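Local structure of GTP-binding protein (Pyrococcus horikoshii, 1WXQ) at residues G149-K152 with F153-I157. The protein probably binds GTP as an Obg-like P-loop GTPase with a C-terminal TGS domain, though its cellular role is unknown. Numbering follows the deposited sequence.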
loop_
_atom_site.group_PDB
_atom_site.type_symbol
_atom_site.label_atom_id
_atom_site.label_comp_id
_atom_site.label_asym_id
_atom_site.label_seq_id
_atom_site.Cartn_x
_atom_site.Cartn_y
_atom_site.Cartn_z
ATOM N N GLY A 149 18.441 -21.871 -11.613
ATOM C CA GLY A 149 17.680 -23.068 -11.909
ATOM C C GLY A 149 17.036 -22.966 -13.272
ATOM O O GLY A 149 16.679 -23.963 -13.878
ATOM N N TRP A 150 16.884 -21.748 -13.770
ATOM C CA TRP A 150 15.917 -21.351 -14.800
ATOM C C TRP A 150 15.993 -22.227 -16.063
ATOM O O TRP A 150 15.172 -22.133 -16.966
ATOM C CB TRP A 150 16.183 -19.890 -15.168
ATOM C CG TRP A 150 15.315 -19.490 -16.298
ATOM C CD1 TRP A 150 15.660 -19.480 -17.667
ATOM C CD2 TRP A 150 13.913 -19.131 -16.223
ATOM N NE1 TRP A 150 14.609 -19.161 -18.466
ATOM C CE2 TRP A 150 13.463 -18.924 -17.551
ATOM C CE3 TRP A 150 13.021 -18.971 -15.167
ATOM C CZ2 TRP A 150 12.143 -18.580 -17.789
ATOM C CZ3 TRP A 150 11.701 -18.626 -15.404
ATOM C CH2 TRP A 150 11.261 -18.426 -16.725
ATOM N N ASP A 151 17.008 -23.129 -16.151
ATOM C CA ASP A 151 17.083 -23.948 -17.343
ATOM C C ASP A 151 16.219 -25.183 -17.133
ATOM O O ASP A 151 15.497 -25.644 -18.008
ATOM C CB ASP A 151 18.546 -24.359 -17.527
ATOM C CG ASP A 151 18.991 -24.083 -18.958
ATOM O OD1 ASP A 151 18.650 -24.890 -19.828
ATOM O OD2 ASP A 151 19.718 -23.121 -19.180
ATOM N N LYS A 152 16.340 -25.740 -15.912
ATOM C CA LYS A 152 15.541 -26.865 -15.408
ATOM C C LYS A 152 14.271 -26.325 -14.793
ATOM O O LYS A 152 13.815 -26.735 -13.721
ATOM C CB LYS A 152 16.324 -27.627 -14.339
ATOM C CG LYS A 152 17.437 -28.468 -14.926
ATOM C CD LYS A 152 18.160 -29.220 -13.833
ATOM C CE LYS A 152 19.353 -30.017 -14.324
ATOM N NZ LYS A 152 19.970 -30.657 -13.175
ATOM N N PHE A 153 13.769 -25.299 -15.473
ATOM C CA PHE A 153 12.399 -24.920 -15.299
ATOM C C PHE A 153 11.747 -24.740 -16.671
ATOM O O PHE A 153 10.626 -25.183 -16.899
ATOM C CB PHE A 153 12.384 -23.627 -14.495
ATOM C CG PHE A 153 11.004 -23.056 -14.494
ATOM C CD1 PHE A 153 10.177 -23.272 -13.402
ATOM C CD2 PHE A 153 10.618 -22.205 -15.510
ATOM C CE1 PHE A 153 8.957 -22.611 -13.322
ATOM C CE2 PHE A 153 9.394 -21.544 -15.424
ATOM C CZ PHE A 153 8.551 -21.742 -14.332
ATOM N N ALA A 154 12.501 -24.203 -17.609
ATOM C CA ALA A 154 11.942 -23.961 -18.934
ATOM C C ALA A 154 11.608 -25.263 -19.671
ATOM O O ALA A 154 10.711 -25.329 -20.502
ATOM C CB ALA A 154 12.961 -23.153 -19.741
ATOM N N LYS A 155 12.393 -26.317 -19.370
ATOM C CA LYS A 155 12.182 -27.546 -20.111
ATOM C C LYS A 155 11.241 -28.511 -19.369
ATOM O O LYS A 155 10.732 -29.474 -19.925
ATOM C CB LYS A 155 13.539 -28.209 -20.318
ATOM C CG LYS A 155 14.527 -27.277 -21.019
ATOM C CD LYS A 155 15.690 -28.035 -21.649
ATOM C CE LYS A 155 16.883 -28.169 -20.698
ATOM N NZ LYS A 155 18.121 -28.027 -21.454
ATOM N N ARG A 156 11.025 -28.256 -18.064
ATOM C CA ARG A 156 10.032 -29.052 -17.345
ATOM C C ARG A 156 8.597 -28.591 -17.637
ATOM O O ARG A 156 7.695 -28.729 -16.822
ATOM C CB ARG A 156 10.321 -28.935 -15.847
ATOM C CG ARG A 156 9.782 -30.128 -15.058
ATOM C CD ARG A 156 8.608 -29.737 -14.153
ATOM N NE ARG A 156 8.735 -28.342 -13.718
ATOM C CZ ARG A 156 7.956 -27.940 -12.697
ATOM N NH1 ARG A 156 7.124 -28.791 -12.121
ATOM N NH2 ARG A 156 8.027 -26.676 -12.270
ATOM N N ILE A 157 8.536 -27.868 -18.778
ATOM C CA ILE A 157 7.339 -27.063 -19.011
ATOM C C ILE A 157 7.077 -26.846 -20.503
ATOM O O ILE A 157 6.002 -26.447 -20.929
ATOM C CB ILE A 157 7.519 -25.726 -18.293
ATOM C CG1 ILE A 157 7.520 -25.952 -16.778
ATOM C CG2 ILE A 157 6.354 -24.773 -18.632
ATOM C CD1 ILE A 157 8.050 -24.786 -16.114
#
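W150 and F153 pack their rings together at the start of the short helix 151-154, within the OBG-type G region. The six-membered ring of W150 and the phenyl ring lie 5.0 Å apart between centroids with planes at 29°, an offset pair with little overlap. CZ3 of W150 comes within 3.7 Å of CE2 of F153, and CD2 of F153 sits over one indole face, toward its rim. Three residues apart on one turn, both with CG anti to N (chi1 175° and 170°), the two side chains come out on the same, buried side. P195 and W198 add to the packing round the indole, while A167 and I168 of helix 164-171 receive F153. With alanine at W150, the phenyl ring of F153 and the indole of W198 would probably both lose an aromatic neighbour, and a gap would open beside P195. Across the turn the backbone bonds are weak: A154 N to W150 O (3.4 Å) and K155 N to D151 O (3.5 Å), both i to i+4 hydrogen bonds. On the exposed side the D151 and K155 side chains run out in the same direction; the lysine chain bends near its end, and its NZ makes a long salt bridge of 3.6 Å to D151 OD1.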